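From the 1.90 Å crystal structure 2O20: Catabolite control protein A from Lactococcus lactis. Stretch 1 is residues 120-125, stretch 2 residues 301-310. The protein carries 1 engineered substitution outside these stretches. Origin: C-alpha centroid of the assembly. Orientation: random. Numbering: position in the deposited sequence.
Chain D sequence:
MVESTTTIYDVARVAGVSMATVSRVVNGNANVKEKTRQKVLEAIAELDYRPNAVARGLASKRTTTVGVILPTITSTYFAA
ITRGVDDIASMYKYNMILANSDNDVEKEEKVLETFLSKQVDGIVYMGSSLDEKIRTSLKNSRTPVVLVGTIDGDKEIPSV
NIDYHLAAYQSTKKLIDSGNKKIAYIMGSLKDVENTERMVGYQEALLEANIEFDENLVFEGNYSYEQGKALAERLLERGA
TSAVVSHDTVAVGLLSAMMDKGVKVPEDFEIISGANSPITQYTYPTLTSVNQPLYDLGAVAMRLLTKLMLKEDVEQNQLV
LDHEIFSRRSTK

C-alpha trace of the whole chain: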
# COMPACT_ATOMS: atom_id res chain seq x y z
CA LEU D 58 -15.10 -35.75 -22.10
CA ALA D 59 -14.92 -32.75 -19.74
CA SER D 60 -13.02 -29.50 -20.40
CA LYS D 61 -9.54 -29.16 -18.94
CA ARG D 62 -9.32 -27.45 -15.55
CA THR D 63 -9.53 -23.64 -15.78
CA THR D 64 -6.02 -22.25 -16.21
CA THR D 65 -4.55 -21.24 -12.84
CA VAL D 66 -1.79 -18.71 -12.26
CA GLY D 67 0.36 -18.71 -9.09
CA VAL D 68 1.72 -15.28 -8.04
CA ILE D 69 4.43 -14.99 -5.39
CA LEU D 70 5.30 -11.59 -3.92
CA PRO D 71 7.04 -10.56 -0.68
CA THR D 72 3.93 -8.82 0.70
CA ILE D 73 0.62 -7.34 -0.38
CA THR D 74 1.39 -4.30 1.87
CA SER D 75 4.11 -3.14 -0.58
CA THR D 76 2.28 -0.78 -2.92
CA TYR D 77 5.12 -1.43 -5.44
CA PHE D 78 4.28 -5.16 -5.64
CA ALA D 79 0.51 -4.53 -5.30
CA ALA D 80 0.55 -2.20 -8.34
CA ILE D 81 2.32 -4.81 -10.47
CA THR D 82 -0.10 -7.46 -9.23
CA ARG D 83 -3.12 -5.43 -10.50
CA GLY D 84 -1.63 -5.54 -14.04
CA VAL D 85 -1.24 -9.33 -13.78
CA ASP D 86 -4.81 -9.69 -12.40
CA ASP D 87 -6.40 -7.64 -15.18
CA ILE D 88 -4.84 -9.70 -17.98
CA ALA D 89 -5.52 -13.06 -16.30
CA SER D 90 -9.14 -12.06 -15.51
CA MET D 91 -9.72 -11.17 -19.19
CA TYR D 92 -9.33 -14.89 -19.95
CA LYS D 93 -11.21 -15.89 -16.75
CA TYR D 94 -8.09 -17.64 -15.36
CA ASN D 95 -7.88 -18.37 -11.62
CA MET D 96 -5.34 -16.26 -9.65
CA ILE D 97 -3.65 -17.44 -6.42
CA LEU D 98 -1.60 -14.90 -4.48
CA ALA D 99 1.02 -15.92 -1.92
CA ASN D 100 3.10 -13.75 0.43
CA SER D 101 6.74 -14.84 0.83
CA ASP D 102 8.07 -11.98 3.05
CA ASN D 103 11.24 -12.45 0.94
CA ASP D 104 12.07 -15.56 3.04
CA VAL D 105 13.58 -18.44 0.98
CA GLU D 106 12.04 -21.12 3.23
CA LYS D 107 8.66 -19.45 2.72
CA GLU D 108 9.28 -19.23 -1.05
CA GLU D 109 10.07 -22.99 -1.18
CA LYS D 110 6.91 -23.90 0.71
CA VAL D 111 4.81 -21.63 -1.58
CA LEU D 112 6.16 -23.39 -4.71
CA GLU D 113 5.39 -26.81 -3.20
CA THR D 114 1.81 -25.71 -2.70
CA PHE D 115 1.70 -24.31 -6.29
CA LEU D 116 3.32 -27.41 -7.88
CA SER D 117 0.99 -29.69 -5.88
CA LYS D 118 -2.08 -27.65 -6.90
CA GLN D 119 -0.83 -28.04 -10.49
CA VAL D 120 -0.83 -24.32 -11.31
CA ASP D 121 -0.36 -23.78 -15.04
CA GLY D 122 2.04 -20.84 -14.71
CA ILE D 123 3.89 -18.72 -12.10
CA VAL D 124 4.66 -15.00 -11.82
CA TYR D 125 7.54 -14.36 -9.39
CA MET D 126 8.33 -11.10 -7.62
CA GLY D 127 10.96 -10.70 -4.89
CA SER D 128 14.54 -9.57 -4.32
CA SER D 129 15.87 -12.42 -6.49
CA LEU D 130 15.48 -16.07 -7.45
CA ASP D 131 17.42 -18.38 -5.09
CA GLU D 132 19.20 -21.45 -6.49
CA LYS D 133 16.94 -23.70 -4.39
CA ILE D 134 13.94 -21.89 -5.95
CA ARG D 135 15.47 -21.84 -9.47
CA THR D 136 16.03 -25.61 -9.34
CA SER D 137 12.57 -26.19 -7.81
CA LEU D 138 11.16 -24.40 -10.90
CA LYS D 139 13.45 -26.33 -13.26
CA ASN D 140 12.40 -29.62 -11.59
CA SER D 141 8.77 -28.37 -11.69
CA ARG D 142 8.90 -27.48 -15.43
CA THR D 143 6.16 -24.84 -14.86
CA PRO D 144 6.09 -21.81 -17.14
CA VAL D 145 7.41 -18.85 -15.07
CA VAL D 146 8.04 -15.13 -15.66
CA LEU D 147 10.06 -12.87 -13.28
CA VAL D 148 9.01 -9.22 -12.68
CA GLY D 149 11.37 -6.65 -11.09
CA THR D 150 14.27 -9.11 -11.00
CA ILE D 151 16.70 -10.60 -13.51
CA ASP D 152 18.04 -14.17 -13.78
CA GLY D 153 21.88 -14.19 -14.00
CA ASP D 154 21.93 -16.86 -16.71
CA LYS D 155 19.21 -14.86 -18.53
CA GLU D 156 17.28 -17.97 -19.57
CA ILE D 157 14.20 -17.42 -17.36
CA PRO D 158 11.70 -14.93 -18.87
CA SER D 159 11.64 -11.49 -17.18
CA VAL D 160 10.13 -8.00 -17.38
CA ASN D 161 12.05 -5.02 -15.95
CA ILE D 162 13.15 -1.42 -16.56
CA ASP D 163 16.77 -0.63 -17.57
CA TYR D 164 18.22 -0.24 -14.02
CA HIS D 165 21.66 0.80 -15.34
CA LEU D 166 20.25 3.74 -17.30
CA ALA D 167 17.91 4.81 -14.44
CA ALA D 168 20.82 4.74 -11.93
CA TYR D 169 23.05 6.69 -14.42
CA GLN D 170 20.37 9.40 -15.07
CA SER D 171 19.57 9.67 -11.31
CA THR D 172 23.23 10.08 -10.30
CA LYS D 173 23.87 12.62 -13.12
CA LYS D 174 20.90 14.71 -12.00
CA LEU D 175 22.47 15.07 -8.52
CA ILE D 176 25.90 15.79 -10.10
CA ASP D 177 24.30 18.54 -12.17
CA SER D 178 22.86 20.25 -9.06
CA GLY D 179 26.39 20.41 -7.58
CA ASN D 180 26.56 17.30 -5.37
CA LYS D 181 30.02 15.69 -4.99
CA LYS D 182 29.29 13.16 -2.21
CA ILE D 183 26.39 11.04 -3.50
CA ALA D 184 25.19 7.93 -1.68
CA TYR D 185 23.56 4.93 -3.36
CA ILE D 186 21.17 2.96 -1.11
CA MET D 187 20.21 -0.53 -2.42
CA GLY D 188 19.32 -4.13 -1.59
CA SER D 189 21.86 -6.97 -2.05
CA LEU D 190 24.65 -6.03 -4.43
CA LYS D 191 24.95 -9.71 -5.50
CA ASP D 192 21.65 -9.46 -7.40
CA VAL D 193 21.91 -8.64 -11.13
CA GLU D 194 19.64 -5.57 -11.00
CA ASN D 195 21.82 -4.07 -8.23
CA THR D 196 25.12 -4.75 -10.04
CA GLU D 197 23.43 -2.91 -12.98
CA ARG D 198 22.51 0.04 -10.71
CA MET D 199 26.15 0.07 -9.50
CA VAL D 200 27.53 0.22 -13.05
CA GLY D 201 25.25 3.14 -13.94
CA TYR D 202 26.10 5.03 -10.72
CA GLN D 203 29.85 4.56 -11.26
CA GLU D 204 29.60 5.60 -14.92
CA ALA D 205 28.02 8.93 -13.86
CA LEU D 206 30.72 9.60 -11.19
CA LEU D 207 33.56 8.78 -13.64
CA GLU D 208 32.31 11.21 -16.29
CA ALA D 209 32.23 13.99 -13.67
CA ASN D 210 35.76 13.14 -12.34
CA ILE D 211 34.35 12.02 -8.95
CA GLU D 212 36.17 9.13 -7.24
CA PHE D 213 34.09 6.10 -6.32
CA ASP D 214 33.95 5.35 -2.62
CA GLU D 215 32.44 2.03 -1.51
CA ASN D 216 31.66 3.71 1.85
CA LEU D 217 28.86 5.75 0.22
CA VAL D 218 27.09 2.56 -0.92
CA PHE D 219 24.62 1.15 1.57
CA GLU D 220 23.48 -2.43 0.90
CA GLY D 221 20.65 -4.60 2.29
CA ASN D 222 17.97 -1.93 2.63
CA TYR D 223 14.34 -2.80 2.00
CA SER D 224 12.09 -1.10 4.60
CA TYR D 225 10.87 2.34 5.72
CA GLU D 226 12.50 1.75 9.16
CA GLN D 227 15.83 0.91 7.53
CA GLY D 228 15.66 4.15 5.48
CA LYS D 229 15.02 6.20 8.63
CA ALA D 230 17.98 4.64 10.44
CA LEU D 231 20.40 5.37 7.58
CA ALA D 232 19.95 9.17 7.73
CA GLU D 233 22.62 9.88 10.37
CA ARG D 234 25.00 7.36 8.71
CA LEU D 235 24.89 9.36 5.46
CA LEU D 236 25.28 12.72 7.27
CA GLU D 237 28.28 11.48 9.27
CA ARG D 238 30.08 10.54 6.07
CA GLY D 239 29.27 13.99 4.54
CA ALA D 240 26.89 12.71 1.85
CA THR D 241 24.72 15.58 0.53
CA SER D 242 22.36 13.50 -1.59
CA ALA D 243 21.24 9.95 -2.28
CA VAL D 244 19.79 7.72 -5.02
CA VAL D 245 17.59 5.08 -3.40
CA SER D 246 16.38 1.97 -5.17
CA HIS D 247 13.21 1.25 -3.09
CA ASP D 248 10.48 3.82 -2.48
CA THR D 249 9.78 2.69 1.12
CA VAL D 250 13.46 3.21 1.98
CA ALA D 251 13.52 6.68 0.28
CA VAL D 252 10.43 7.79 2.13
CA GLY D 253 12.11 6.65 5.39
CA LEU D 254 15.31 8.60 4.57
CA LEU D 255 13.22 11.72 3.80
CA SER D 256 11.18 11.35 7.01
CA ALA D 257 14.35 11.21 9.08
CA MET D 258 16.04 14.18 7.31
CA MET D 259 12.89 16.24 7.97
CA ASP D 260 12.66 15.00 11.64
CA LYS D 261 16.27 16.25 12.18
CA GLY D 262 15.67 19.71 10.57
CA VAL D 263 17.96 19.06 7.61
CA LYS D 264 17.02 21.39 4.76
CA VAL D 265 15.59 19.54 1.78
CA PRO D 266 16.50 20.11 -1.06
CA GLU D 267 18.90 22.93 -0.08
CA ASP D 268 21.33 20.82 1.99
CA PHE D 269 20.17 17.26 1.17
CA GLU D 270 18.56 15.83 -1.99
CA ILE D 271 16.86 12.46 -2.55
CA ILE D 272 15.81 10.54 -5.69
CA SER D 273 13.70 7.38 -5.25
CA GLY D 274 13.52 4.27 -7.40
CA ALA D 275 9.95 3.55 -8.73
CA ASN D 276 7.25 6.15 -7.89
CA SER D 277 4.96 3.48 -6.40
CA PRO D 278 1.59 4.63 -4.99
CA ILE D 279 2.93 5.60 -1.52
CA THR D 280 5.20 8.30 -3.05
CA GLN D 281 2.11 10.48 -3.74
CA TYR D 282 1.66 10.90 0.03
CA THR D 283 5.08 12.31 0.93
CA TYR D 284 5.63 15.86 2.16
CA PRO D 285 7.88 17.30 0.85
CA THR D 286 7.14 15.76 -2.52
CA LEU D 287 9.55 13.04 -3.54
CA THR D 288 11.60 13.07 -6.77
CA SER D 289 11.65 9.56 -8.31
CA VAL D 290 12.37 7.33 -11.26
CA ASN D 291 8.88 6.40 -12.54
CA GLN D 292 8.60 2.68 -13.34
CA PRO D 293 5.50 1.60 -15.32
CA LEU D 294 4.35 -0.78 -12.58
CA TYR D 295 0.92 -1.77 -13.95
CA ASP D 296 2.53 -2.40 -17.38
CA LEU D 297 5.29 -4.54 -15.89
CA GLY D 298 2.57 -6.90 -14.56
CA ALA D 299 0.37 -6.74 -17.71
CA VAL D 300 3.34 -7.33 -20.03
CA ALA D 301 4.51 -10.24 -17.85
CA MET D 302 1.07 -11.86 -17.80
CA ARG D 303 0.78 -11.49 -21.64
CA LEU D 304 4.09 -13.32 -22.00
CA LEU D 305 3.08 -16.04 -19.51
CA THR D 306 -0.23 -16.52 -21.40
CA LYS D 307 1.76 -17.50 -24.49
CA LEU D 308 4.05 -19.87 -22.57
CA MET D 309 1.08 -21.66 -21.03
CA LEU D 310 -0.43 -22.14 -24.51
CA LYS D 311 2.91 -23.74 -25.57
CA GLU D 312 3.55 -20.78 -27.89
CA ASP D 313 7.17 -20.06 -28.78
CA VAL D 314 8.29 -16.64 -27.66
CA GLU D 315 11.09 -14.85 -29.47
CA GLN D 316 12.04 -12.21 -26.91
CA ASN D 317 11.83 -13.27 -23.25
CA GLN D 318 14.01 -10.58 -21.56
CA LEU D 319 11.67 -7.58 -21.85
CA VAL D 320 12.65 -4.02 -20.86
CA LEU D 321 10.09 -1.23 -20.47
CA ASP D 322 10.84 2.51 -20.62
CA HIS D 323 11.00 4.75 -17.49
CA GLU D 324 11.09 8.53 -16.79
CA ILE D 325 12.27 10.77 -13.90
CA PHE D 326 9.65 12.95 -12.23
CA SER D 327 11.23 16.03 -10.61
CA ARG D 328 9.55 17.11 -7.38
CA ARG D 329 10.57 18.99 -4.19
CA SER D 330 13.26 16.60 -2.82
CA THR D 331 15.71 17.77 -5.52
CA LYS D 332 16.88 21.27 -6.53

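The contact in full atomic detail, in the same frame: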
# COMPACT_ATOMS: atom_id res chain seq x y z
N VAL D 120 -0.69 -25.60 -10.60
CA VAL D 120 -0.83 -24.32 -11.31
C VAL D 120 -0.18 -24.48 -12.70
O VAL D 120 0.76 -25.29 -12.91
CB VAL D 120 -0.26 -23.10 -10.53
CG1 VAL D 120 -0.80 -23.05 -9.10
CG2 VAL D 120 1.26 -23.07 -10.56
N ASP D 121 -0.73 -23.72 -13.64
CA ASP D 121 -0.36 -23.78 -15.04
C ASP D 121 0.80 -22.83 -15.37
O ASP D 121 1.49 -23.00 -16.38
CB ASP D 121 -1.59 -23.47 -15.89
CG ASP D 121 -2.71 -24.48 -15.68
OD1 ASP D 121 -2.57 -25.57 -16.22
OD2 ASP D 121 -3.68 -24.22 -14.92
N GLY D 122 1.01 -21.84 -14.51
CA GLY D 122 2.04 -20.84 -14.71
C GLY D 122 2.26 -20.02 -13.44
O GLY D 122 1.36 -19.92 -12.61
N ILE D 123 3.46 -19.47 -13.30
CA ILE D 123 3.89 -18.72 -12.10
C ILE D 123 4.45 -17.34 -12.50
O ILE D 123 5.27 -17.23 -13.39
CB ILE D 123 4.98 -19.54 -11.28
CG1 ILE D 123 4.34 -20.79 -10.69
CG2 ILE D 123 5.57 -18.73 -10.15
CD1 ILE D 123 5.31 -21.86 -10.24
N VAL D 124 4.01 -16.30 -11.80
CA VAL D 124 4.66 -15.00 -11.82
C VAL D 124 5.40 -14.82 -10.49
O VAL D 124 4.80 -14.95 -9.43
CB VAL D 124 3.65 -13.85 -11.96
CG1 VAL D 124 4.36 -12.48 -11.96
CG2 VAL D 124 2.77 -14.03 -13.22
N TYR D 125 6.71 -14.56 -10.58
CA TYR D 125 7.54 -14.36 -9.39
C TYR D 125 7.99 -12.92 -9.25
O TYR D 125 8.52 -12.33 -10.18
CB TYR D 125 8.79 -15.23 -9.48
CG TYR D 125 9.75 -15.02 -8.32
CD1 TYR D 125 9.63 -15.75 -7.15
CD2 TYR D 125 10.75 -14.05 -8.39
CE1 TYR D 125 10.49 -15.54 -6.09
CE2 TYR D 125 11.63 -13.82 -7.32
CZ TYR D 125 11.49 -14.56 -6.18
OH TYR D 125 12.38 -14.34 -5.12
N ALA D 301 4.10 -8.93 -18.36
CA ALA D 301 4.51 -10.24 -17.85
C ALA D 301 3.41 -11.27 -18.03
O ALA D 301 3.68 -12.43 -18.40
CB ALA D 301 4.87 -10.14 -16.40
N MET D 302 2.17 -10.89 -17.72
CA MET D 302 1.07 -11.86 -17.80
C MET D 302 0.74 -12.21 -19.29
O MET D 302 0.38 -13.36 -19.61
CB MET D 302 -0.15 -11.35 -17.01
CG MET D 302 -1.24 -12.38 -16.82
SD MET D 302 -0.78 -13.89 -15.92
CE MET D 302 -1.19 -15.13 -17.15
N ARG D 303 0.91 -11.25 -20.19
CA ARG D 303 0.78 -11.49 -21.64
C ARG D 303 1.78 -12.53 -22.12
O ARG D 303 1.44 -13.42 -22.92
CB ARG D 303 0.93 -10.18 -22.43
CG ARG D 303 -0.31 -9.33 -22.44
CD ARG D 303 -0.13 -8.07 -23.25
NE ARG D 303 -1.19 -7.11 -22.93
CZ ARG D 303 -1.01 -5.86 -22.53
NH1 ARG D 303 0.22 -5.33 -22.42
NH2 ARG D 303 -2.08 -5.11 -22.26
N LEU D 304 3.03 -12.40 -21.64
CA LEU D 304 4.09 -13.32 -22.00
C LEU D 304 3.76 -14.71 -21.43
O LEU D 304 3.78 -15.71 -22.15
CB LEU D 304 5.44 -12.79 -21.48
CG LEU D 304 6.71 -13.63 -21.71
CD1 LEU D 304 6.86 -13.93 -23.14
CD2 LEU D 304 7.95 -12.92 -21.22
N LEU D 305 3.42 -14.76 -20.15
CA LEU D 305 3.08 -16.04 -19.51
C LEU D 305 1.90 -16.76 -20.23
O LEU D 305 1.90 -17.97 -20.32
CB LEU D 305 2.76 -15.86 -18.02
CG LEU D 305 2.54 -17.14 -17.18
CD1 LEU D 305 3.76 -18.10 -17.18
CD2 LEU D 305 2.18 -16.79 -15.76
N THR D 306 0.92 -16.00 -20.70
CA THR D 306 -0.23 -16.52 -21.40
C THR D 306 0.23 -17.32 -22.61
O THR D 306 -0.29 -18.42 -22.88
CB THR D 306 -1.22 -15.38 -21.80
OG1 THR D 306 -1.75 -14.80 -20.62
CG2 THR D 306 -2.41 -15.92 -22.61
N LYS D 307 1.23 -16.80 -23.32
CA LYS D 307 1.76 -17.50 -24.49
C LYS D 307 2.50 -18.78 -24.11
O LYS D 307 2.32 -19.80 -24.76
CB LYS D 307 2.69 -16.58 -25.30
CG LYS D 307 2.05 -15.31 -25.82
CD LYS D 307 3.13 -14.35 -26.31
CE LYS D 307 2.55 -13.02 -26.77
NZ LYS D 307 3.62 -12.14 -27.30
N LEU D 308 3.31 -18.71 -23.05
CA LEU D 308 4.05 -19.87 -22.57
C LEU D 308 3.11 -21.00 -22.19
O LEU D 308 3.35 -22.17 -22.54
CB LEU D 308 4.98 -19.49 -21.40
CG LEU D 308 6.05 -18.43 -21.75
CD1 LEU D 308 6.97 -18.16 -20.56
CD2 LEU D 308 6.88 -18.83 -22.98
N MET D 309 2.03 -20.65 -21.50
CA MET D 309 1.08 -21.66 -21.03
C MET D 309 0.29 -22.30 -22.17
O MET D 309 -0.20 -23.39 -22.00
CB MET D 309 0.12 -21.06 -20.00
CG MET D 309 0.80 -20.60 -18.71
SD MET D 309 -0.38 -20.11 -17.43
CE MET D 309 -1.16 -18.63 -18.09
N LEU D 310 0.14 -21.58 -23.28
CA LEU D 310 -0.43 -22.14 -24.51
C LEU D 310 0.59 -22.88 -25.40
O LEU D 310 0.26 -23.27 -26.53
CB LEU D 310 -1.10 -21.02 -25.30
CG LEU D 310 -2.40 -20.45 -24.74
CD1 LEU D 310 -2.67 -19.09 -25.40
CD2 LEU D 310 -3.54 -21.39 -24.93

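The most distinctive point of this contact is Gly122, where the strand comes so close to the helix that no side chain would fit. An ideal CB would point toward the helix and lie 2.6 Å from Met309 SD, a clash, and a tight 3.1 Å from Leu305 CD1. With no side chain on its CA, Gly122 lets the backbones approach to 6.4 Å between its CA and that of Met309, and its N lies 3.7 Å from Met309 SD.

Strand 122-125 and helix 301-309 run nearly antiparallel, at 155°, with their axes 9.1 Å apart at closest approach. No hydrogen bond links the two stretches; they are held by van der Waals packing, which buries 255 Å². From Gly122 the backbones diverge, and two residues on, the CA atoms of Val124 and Met302 are 7.6 Å apart. Val124 points toward the helix, and its CG2 packs 3.8 Å from Leu305 CD2 and, more loosely, 4.5 Å from Met302 SD. Val124 and Leu305 are buried, and their apolar side chains carry no polar group needing a partner. Leu305, with chi1 t and chi2 p, is central: its CD2 also lies 3.9 Å from Ile123 N and 4.0 Å from Gly122 C, so one methyl covers strand backbone and valine alike. The intervening Ile123 directs its side chain away from the helix, in keeping with strand alternation.

Near Asp121, the unbranched side chain of Met309, in the m, t, m conformation, reaches across to the strand, placing CG 3.4 Å from Asp121 O and SD 3.9 Å from Asp121 CB. The carboxylate of Asp121 leads away from this apolar surface, and OD2 is hydrogen-bonded elsewhere in the structure. Thr306 turns its hydroxyl onto the helix backbone one turn earlier, OG1 donating to Met302 O at 2.8 Å.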